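Local coordinates for protein V-type ATP synthase alpha chain (Nanoarchaeum equitans Kin4-M, PDB 5BN3) that is the A subunit of an archaeal V/A-type ATP synthase, a P-loop protein of the alpha/beta family that holds ADP in this model, at residues His413-Tyr419 against Arg485-Gln491; Asp492-Asp498 against Arg545-Leu549. All blocks are in the same frame, centred on the assembly; numbering follows the deposited sequence.

Interaction 1 of 2, residues His413-Tyr419 against Arg485-Gln491. With ADP (adenosine-5'-diphosphate), chain C.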
loop_
_atom_site.group_PDB
_atom_site.type_symbol
_atom_site.label_atom_id
_atom_site.label_comp_id
_atom_site.label_asym_id
_atom_site.label_seq_id
_atom_site.Cartn_x
_atom_site.Cartn_y
_atom_site.Cartn_z
ATOM N N HIS A 413 14.880 -18.933 21.303
ATOM C CA HIS A 413 15.472 -20.023 20.539
ATOM C C HIS A 413 16.550 -19.426 19.634
ATOM O O HIS A 413 16.242 -18.852 18.584
ATOM C CB HIS A 413 14.371 -20.706 19.721
ATOM C CG HIS A 413 14.857 -21.736 18.749
ATOM N ND1 HIS A 413 14.384 -23.037 18.750
ATOM C CD2 HIS A 413 15.719 -21.660 17.708
ATOM C CE1 HIS A 413 14.954 -23.711 17.778
ATOM N NE2 HIS A 413 15.774 -22.902 17.125
ATOM N N TYR A 414 17.810 -19.548 20.051
ATOM C CA TYR A 414 18.934 -19.027 19.276
ATOM C C TYR A 414 19.904 -20.149 18.906
ATOM O O TYR A 414 20.162 -21.033 19.721
ATOM C CB TYR A 414 19.703 -17.959 20.057
ATOM C CG TYR A 414 18.888 -16.814 20.612
ATOM C CD1 TYR A 414 18.322 -15.858 19.777
ATOM C CD2 TYR A 414 18.726 -16.666 21.979
ATOM C CE1 TYR A 414 17.590 -14.799 20.297
ATOM C CE2 TYR A 414 18.001 -15.618 22.505
ATOM C CZ TYR A 414 17.437 -14.689 21.662
ATOM O OH TYR A 414 16.716 -13.644 22.192
ATOM N N PRO A 415 20.444 -20.123 17.676
ATOM C CA PRO A 415 20.149 -19.182 16.584
ATOM C C PRO A 415 18.711 -19.302 16.091
ATOM O O PRO A 415 18.205 -20.413 15.931
ATOM C CB PRO A 415 21.104 -19.628 15.472
ATOM C CG PRO A 415 22.215 -20.336 16.186
ATOM C CD PRO A 415 21.546 -21.037 17.327
ATOM N N ALA A 416 18.065 -18.166 15.861
ATOM C CA ALA A 416 16.670 -18.153 15.430
ATOM C C ALA A 416 16.510 -18.444 13.939
ATOM O O ALA A 416 15.752 -17.762 13.249
ATOM C CB ALA A 416 16.025 -16.827 15.783
ATOM N N ILE A 417 17.206 -19.467 13.453
ATOM C CA ILE A 417 17.136 -19.846 12.044
ATOM C C ILE A 417 15.800 -20.513 11.711
ATOM O O ILE A 417 15.439 -21.527 12.312
ATOM C CB ILE A 417 18.281 -20.813 11.671
ATOM C CG1 ILE A 417 19.640 -20.111 11.778
ATOM C CG2 ILE A 417 18.086 -21.359 10.268
ATOM C CD1 ILE A 417 19.901 -19.100 10.671
ATOM N N ASN A 418 15.069 -19.938 10.759
ATOM C CA ASN A 418 13.854 -20.555 10.231
ATOM C C ASN A 418 14.229 -21.738 9.340
ATOM O O ASN A 418 14.637 -21.554 8.193
ATOM C CB ASN A 418 13.039 -19.517 9.446
ATOM C CG ASN A 418 11.676 -20.033 9.007
ATOM O OD1 ASN A 418 11.533 -21.177 8.573
ATOM N ND2 ASN A 418 10.665 -19.178 9.110
ATOM N N TYR A 419 14.077 -22.949 9.870
ATOM C CA TYR A 419 14.516 -24.163 9.181
ATOM C C TYR A 419 13.585 -24.619 8.059
ATOM O O TYR A 419 13.843 -25.633 7.408
ATOM C CB TYR A 419 14.724 -25.298 10.191
ATOM C CG TYR A 419 13.628 -25.412 11.226
ATOM C CD1 TYR A 419 12.411 -25.999 10.915
ATOM C CD2 TYR A 419 13.820 -24.948 12.519
ATOM C CE1 TYR A 419 11.414 -26.110 11.856
ATOM C CE2 TYR A 419 12.828 -25.055 13.468
ATOM C CZ TYR A 419 11.628 -25.639 13.128
ATOM O OH TYR A 419 10.627 -25.752 14.063
ATOM N N ARG A 485 15.154 -29.397 18.154
ATOM C CA ARG A 485 15.168 -27.952 18.370
ATOM C C ARG A 485 15.958 -27.549 19.614
ATOM O O ARG A 485 16.831 -26.685 19.542
ATOM C CB ARG A 485 13.739 -27.400 18.442
ATOM C CG ARG A 485 13.035 -27.315 17.090
ATOM C CD ARG A 485 11.648 -26.686 17.200
ATOM N NE ARG A 485 10.668 -27.579 17.814
ATOM C CZ ARG A 485 10.280 -27.508 19.082
ATOM N NH1 ARG A 485 10.786 -26.579 19.881
ATOM N NH2 ARG A 485 9.383 -28.362 19.554
ATOM N N GLU A 486 15.663 -28.181 20.747
ATOM C CA GLU A 486 16.279 -27.796 22.019
ATOM C C GLU A 486 17.657 -28.411 22.255
ATOM O O GLU A 486 18.443 -27.888 23.044
ATOM C CB GLU A 486 15.350 -28.129 23.197
ATOM C CG GLU A 486 14.063 -27.313 23.240
ATOM C CD GLU A 486 13.199 -27.639 24.449
ATOM O OE1 GLU A 486 13.597 -28.506 25.256
ATOM O OE2 GLU A 486 12.120 -27.026 24.591
ATOM N N GLY A 487 17.950 -29.518 21.580
ATOM C CA GLY A 487 19.199 -30.226 21.806
ATOM C C GLY A 487 20.221 -30.125 20.690
ATOM O O GLY A 487 21.400 -30.404 20.906
ATOM N N PHE A 488 19.781 -29.721 19.500
ATOM C CA PHE A 488 20.674 -29.664 18.346
ATOM C C PHE A 488 20.718 -28.287 17.676
ATOM O O PHE A 488 21.791 -27.705 17.509
ATOM C CB PHE A 488 20.281 -30.734 17.324
ATOM C CG PHE A 488 21.217 -30.828 16.158
ATOM C CD1 PHE A 488 22.459 -31.424 16.300
ATOM C CD2 PHE A 488 20.853 -30.329 14.916
ATOM C CE1 PHE A 488 23.326 -31.515 15.229
ATOM C CE2 PHE A 488 21.715 -30.418 13.840
ATOM C CZ PHE A 488 22.953 -31.012 13.996
ATOM N N LEU A 489 19.555 -27.779 17.284
ATOM C CA LEU A 489 19.478 -26.506 16.568
ATOM C C LEU A 489 19.873 -25.329 17.456
ATOM O O LEU A 489 20.664 -24.474 17.049
ATOM C CB LEU A 489 18.077 -26.294 15.990
ATOM C CG LEU A 489 17.634 -27.328 14.954
ATOM C CD1 LEU A 489 16.238 -27.026 14.435
ATOM C CD2 LEU A 489 18.622 -27.364 13.812
ATOM N N GLN A 490 19.330 -25.289 18.669
ATOM C CA GLN A 490 19.680 -24.238 19.619
ATOM C C GLN A 490 21.136 -24.357 20.047
ATOM O O GLN A 490 21.646 -25.461 20.262
ATOM C CB GLN A 490 18.760 -24.280 20.845
ATOM C CG GLN A 490 17.359 -23.738 20.592
ATOM C CD GLN A 490 16.482 -23.778 21.830
ATOM O OE1 GLN A 490 16.979 -23.815 22.957
ATOM N NE2 GLN A 490 15.170 -23.773 21.624
ATOM N N GLN A 491 21.801 -23.213 20.165
ATOM C CA GLN A 491 23.205 -23.178 20.551
ATOM C C GLN A 491 23.513 -21.868 21.272
ATOM O O GLN A 491 23.403 -20.786 20.689
ATOM C CB GLN A 491 24.103 -23.353 19.321
ATOM C CG GLN A 491 25.584 -23.516 19.645
ATOM C CD GLN A 491 26.393 -24.022 18.467
ATOM O OE1 GLN A 491 25.843 -24.523 17.485
ATOM N NE2 GLN A 491 27.713 -23.894 18.562
HETATM P PB ADP C . 20.371 -8.261 15.826
HETATM O O1B ADP C . 19.658 -9.153 14.844
HETATM O O2B ADP C . 21.818 -8.006 15.506
HETATM O O3B ADP C . 19.584 -7.031 16.198
HETATM P PA ADP C . 21.659 -9.463 18.103
HETATM O O1A ADP C . 22.682 -10.257 17.346
HETATM O O2A ADP C . 22.063 -8.184 18.789
HETATM O O3A ADP C . 20.383 -9.180 17.155
HETATM O "O5'" ADP C . 21.002 -10.438 19.203
HETATM C "C5'" ADP C . 19.858 -10.010 19.940
HETATM C "C4'" ADP C . 19.819 -10.706 21.295
HETATM O "O4'" ADP C . 19.708 -12.125 21.124
HETATM C "C3'" ADP C . 21.101 -10.423 22.059
HETATM O "O3'" ADP C . 20.776 -9.899 23.349
HETATM C "C2'" ADP C . 21.788 -11.766 22.180
HETATM O "O2'" ADP C . 22.326 -11.960 23.488
HETATM C "C1'" ADP C . 20.713 -12.798 21.883
HETATM N N9 ADP C . 21.295 -13.913 21.098
HETATM C C8 ADP C . 21.379 -13.981 19.756
HETATM N N7 ADP C . 21.971 -15.138 19.365
HETATM C C5 ADP C . 22.272 -15.837 20.476
HETATM C C6 ADP C . 22.906 -17.141 20.776
HETATM N N6 ADP C . 23.345 -17.956 19.782
HETATM N N1 ADP C . 23.023 -17.487 22.078
HETATM C C2 ADP C . 22.589 -16.688 23.073
HETATM N N3 ADP C . 22.007 -15.493 22.872
HETATM C C4 ADP C . 21.823 -15.023 21.616
HETATM O O HOH W 1 12.005 -24.054 19.638
HETATM O O HOH W 2 19.186 -22.744 15.011
#
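Tyr414 and Gln491 meet in a contact between a loop and a helix end, where the P-loop nucleotide-binding domain joins the helical C-terminal domain beside ADP. Residues 413-419 form the loop after helix 406-410. Residues 485-491 form the end of helix 472-489, which closes with a wider pi-type turn, and the loop beyond it. One backbone hydrogen bond ties the two: Gln491 N donates to Tyr414 O at 2.8 Å. It is nearly straight, 168° at the hydrogen, and uses a lone pair in the carbonyl plane. A cis peptide bond joins Tyr414 to Pro415, and Pro415 CD rests 3.6 Å from Leu489 O.

His413 carries one part of the side-chain contact. Gln490 CG sits over one face of the His413 ring, 3.6 Å from its centroid, as a CH-pi contact. With CG anti to the backbone N (chi1 173°), the His413 ring is turned so that one face meets Gln490 CG. The Gln490 amide plane stands 76° from the ring. Tyr419 completes the packing: its CD2 touches Leu489 CD1, and its OH lies 3.4 Å from Arg485 CD. Helix 441-458 covers this side through Leu452, and Glu455 takes the Arg485 guanidinium in a salt bridge.

The same segments line the nucleotide pocket. The Tyr414 ring lies with one face toward the adenine, ADP N9 being over its centre. Gln491 O accepts a hydrogen bond from ADP N6 at 3.0 Å, while the Gln491 amide is anchored by Arg205 N and Gly203 O. Two waters bridge the segments. One bridges Pro415 O and Leu489 O. The other lies 2.7 Å from His413 ND1 and accepts from Arg485 NH1.

Interaction 2 of 2, residues Asp492-Asp498 against Arg545-Leu549. With ADP (adenosine-5'-diphosphate), chain C.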
loop_
_atom_site.group_PDB
_atom_site.type_symbol
_atom_site.label_atom_id
_atom_site.label_comp_id
_atom_site.label_asym_id
_atom_site.label_seq_id
_atom_site.Cartn_x
_atom_site.Cartn_y
_atom_site.Cartn_z
ATOM N N ASP A 492 23.888 -21.975 22.545
ATOM C CA ASP A 492 24.140 -20.806 23.383
ATOM C C ASP A 492 25.514 -20.211 23.078
ATOM O O ASP A 492 26.546 -20.810 23.380
ATOM C CB ASP A 492 24.049 -21.191 24.864
ATOM C CG ASP A 492 23.947 -19.986 25.783
ATOM O OD1 ASP A 492 24.271 -18.858 25.352
ATOM O OD2 ASP A 492 23.547 -20.170 26.951
ATOM N N ALA A 493 25.518 -19.022 22.482
ATOM C CA ALA A 493 26.759 -18.354 22.099
ATOM C C ALA A 493 27.574 -17.906 23.305
ATOM O O ALA A 493 28.769 -17.627 23.185
ATOM C CB ALA A 493 26.451 -17.166 21.219
ATOM N N PHE A 494 26.924 -17.825 24.461
ATOM C CA PHE A 494 27.576 -17.302 25.656
ATOM C C PHE A 494 27.679 -18.336 26.775
ATOM O O PHE A 494 27.771 -17.988 27.952
ATOM C CB PHE A 494 26.869 -16.029 26.125
ATOM C CG PHE A 494 26.666 -15.026 25.025
ATOM C CD1 PHE A 494 27.756 -14.411 24.425
ATOM C CD2 PHE A 494 25.393 -14.711 24.578
ATOM C CE1 PHE A 494 27.579 -13.495 23.403
ATOM C CE2 PHE A 494 25.208 -13.793 23.556
ATOM C CZ PHE A 494 26.304 -13.184 22.968
ATOM N N ASP A 495 27.664 -19.609 26.392
ATOM C CA ASP A 495 28.014 -20.686 27.307
ATOM C C ASP A 495 29.384 -21.214 26.906
ATOM O O ASP A 495 29.647 -21.422 25.721
ATOM C CB ASP A 495 26.980 -21.812 27.263
ATOM C CG ASP A 495 27.307 -22.940 28.223
ATOM O OD1 ASP A 495 26.923 -22.844 29.409
ATOM O OD2 ASP A 495 27.948 -23.924 27.798
ATOM N N GLU A 496 30.254 -21.420 27.891
ATOM C CA GLU A 496 31.641 -21.806 27.641
ATOM C C GLU A 496 31.766 -23.125 26.876
ATOM O O GLU A 496 32.706 -23.319 26.105
ATOM C CB GLU A 496 32.401 -21.893 28.968
ATOM C CG GLU A 496 33.914 -21.954 28.832
ATOM C CD GLU A 496 34.619 -21.987 30.175
ATOM O OE1 GLU A 496 33.963 -22.320 31.187
ATOM O OE2 GLU A 496 35.828 -21.674 30.220
ATOM N N ASN A 497 30.811 -24.025 27.088
ATOM C CA ASN A 497 30.855 -25.340 26.455
ATOM C C ASN A 497 30.096 -25.424 25.129
ATOM O O ASN A 497 30.477 -26.187 24.244
ATOM C CB ASN A 497 30.337 -26.413 27.420
ATOM C CG ASN A 497 31.284 -26.667 28.577
ATOM O OD1 ASN A 497 32.503 -26.571 28.431
ATOM N ND2 ASN A 497 30.727 -26.997 29.736
ATOM N N ASP A 498 29.026 -24.646 24.990
ATOM C CA ASP A 498 28.164 -24.760 23.813
ATOM C C ASP A 498 28.496 -23.765 22.699
ATOM O O ASP A 498 28.103 -23.970 21.550
ATOM C CB ASP A 498 26.692 -24.632 24.218
ATOM C CG ASP A 498 25.746 -25.184 23.168
ATOM O OD1 ASP A 498 26.171 -26.034 22.358
ATOM O OD2 ASP A 498 24.565 -24.778 23.160
ATOM N N ARG A 545 24.567 -30.679 24.986
ATOM C CA ARG A 545 25.340 -29.593 24.381
ATOM C C ARG A 545 25.989 -28.657 25.400
ATOM O O ARG A 545 26.954 -27.960 25.083
ATOM C CB ARG A 545 24.475 -28.792 23.396
ATOM C CG ARG A 545 23.212 -28.174 24.000
ATOM C CD ARG A 545 22.383 -27.456 22.937
ATOM N NE ARG A 545 21.126 -26.926 23.464
ATOM C CZ ARG A 545 20.942 -25.665 23.842
ATOM N NH1 ARG A 545 21.934 -24.792 23.751
ATOM N NH2 ARG A 545 19.765 -25.277 24.309
ATOM N N TYR A 546 25.467 -28.653 26.622
ATOM C CA TYR A 546 26.016 -27.814 27.681
ATOM C C TYR A 546 27.197 -28.457 28.403
ATOM O O TYR A 546 27.741 -27.878 29.346
ATOM C CB TYR A 546 24.926 -27.457 28.693
ATOM C CG TYR A 546 24.003 -26.362 28.224
ATOM C CD1 TYR A 546 24.442 -25.050 28.148
ATOM C CD2 TYR A 546 22.691 -26.637 27.868
ATOM C CE1 TYR A 546 23.606 -24.043 27.724
ATOM C CE2 TYR A 546 21.846 -25.634 27.442
ATOM C CZ TYR A 546 22.310 -24.339 27.373
ATOM O OH TYR A 546 21.477 -23.333 26.951
ATOM N N LYS A 547 27.598 -29.646 27.968
ATOM C CA LYS A 547 28.645 -30.375 28.680
ATOM C C LYS A 547 30.039 -30.203 28.078
ATOM O O LYS A 547 30.177 -29.872 26.899
ATOM C CB LYS A 547 28.256 -31.847 28.857
ATOM C CG LYS A 547 27.120 -32.007 29.862
ATOM C CD LYS A 547 26.702 -33.451 30.096
ATOM C CE LYS A 547 25.659 -33.520 31.209
ATOM N NZ LYS A 547 24.963 -34.830 31.283
ATOM N N SER A 548 31.057 -30.419 28.911
ATOM C CA SER A 548 32.450 -30.099 28.585
ATOM C C SER A 548 32.907 -30.616 27.225
ATOM O O SER A 548 33.153 -29.831 26.308
ATOM C CB SER A 548 33.386 -30.632 29.676
ATOM O OG SER A 548 33.523 -32.041 29.598
ATOM N N LEU A 549 33.001 -31.939 27.125
ATOM C CA LEU A 549 33.488 -32.673 25.959
ATOM C C LEU A 549 33.816 -34.019 26.558
ATOM O O LEU A 549 33.284 -35.051 26.147
ATOM C CB LEU A 549 34.767 -32.061 25.379
ATOM C CG LEU A 549 34.969 -32.118 23.860
ATOM C CD1 LEU A 549 34.592 -33.476 23.281
ATOM C CD2 LEU A 549 34.201 -31.005 23.166
HETATM P PB ADP C . 20.371 -8.261 15.826
HETATM O O1B ADP C . 19.658 -9.153 14.844
HETATM O O2B ADP C . 21.818 -8.006 15.506
HETATM O O3B ADP C . 19.584 -7.031 16.198
HETATM P PA ADP C . 21.659 -9.463 18.103
HETATM O O1A ADP C . 22.682 -10.257 17.346
HETATM O O2A ADP C . 22.063 -8.184 18.789
HETATM O O3A ADP C . 20.383 -9.180 17.155
HETATM O "O5'" ADP C . 21.002 -10.438 19.203
HETATM C "C5'" ADP C . 19.858 -10.010 19.940
HETATM C "C4'" ADP C . 19.819 -10.706 21.295
HETATM O "O4'" ADP C . 19.708 -12.125 21.124
HETATM C "C3'" ADP C . 21.101 -10.423 22.059
HETATM O "O3'" ADP C . 20.776 -9.899 23.349
HETATM C "C2'" ADP C . 21.788 -11.766 22.180
HETATM O "O2'" ADP C . 22.326 -11.960 23.488
HETATM C "C1'" ADP C . 20.713 -12.798 21.883
HETATM N N9 ADP C . 21.295 -13.913 21.098
HETATM C C8 ADP C . 21.379 -13.981 19.756
HETATM N N7 ADP C . 21.971 -15.138 19.365
HETATM C C5 ADP C . 22.272 -15.837 20.476
HETATM C C6 ADP C . 22.906 -17.141 20.776
HETATM N N6 ADP C . 23.345 -17.956 19.782
HETATM N N1 ADP C . 23.023 -17.487 22.078
HETATM C C2 ADP C . 22.589 -16.688 23.073
HETATM N N3 ADP C . 22.007 -15.493 22.872
HETATM C C4 ADP C . 21.823 -15.023 21.616
HETATM O O HOH W 3 27.782 -25.270 30.414
#
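Asp498 OD2 is gripped by two donors that reach it from opposite faces of its carboxylate. Arg545 NH1 makes a salt bridge to it at 2.7 Å, with the oxygen lying close to the guanidinium plane. The backbone Asp492 N donates to the same oxygen at 2.9 Å, from above the carboxylate plane. The other oxygen, Asp498 OD1, forms a salt bridge with Arg205. With CG between the backbone N and the carbonyl carbon (chi1 58°), the extended Arg545 chain runs past Asp498, and NH1 meets OD2.

The contact joins two loops of the helical C-terminal part. Residues 492-498 link helix 472-489 to helix 503-523, and residues 545-549 precede helix 552-562. The first loop is shaped by its aspartates. Asp492 OD1 accepts from Phe494 N, an Asx turn at the start of the type I beta turn Asp492-Asp495. Asp495 OD2 accepts from Asn497 N, a second Asx turn, and from Asp498 N, an Asx motif. The Asp492-Asp495 turn presents Ala493 N to ADP N1, a nearly straight bond of 3.0 Å.

The ring edge of Tyr546 faces the Asp495 carboxylate, Tyr546 CD1 lying 3.6 Å from Asp495 OD1, and the two planes are 87° apart. Further along, Asn497 ND2 donates to Tyr546 O at 3.1 Å. That donor comes from 40° above the carbonyl plane, while the oxygen stays near the plane of the Asn497 amide.

How the interactions relate
The two interactions follow each other in the chain: interaction 1 ends at Gln491 and interaction 2 begins at Asp492. Their centres are about 14 Å apart. Arg545 of interaction 2 joins them, since its NE probably donates to Glu486 O at 2.9 Å and its CD packs 3.4 Å from Gln490 O. Arg205 also serves both, reaching Gln490 O and Asp498 OD1. Both contacts touch the adenine of ADP. Gln491 and Ala493, two residues apart, offer a backbone acceptor and a backbone donor to it, while the phosphate end is held by P-loop residues such as Lys229 and Gly228.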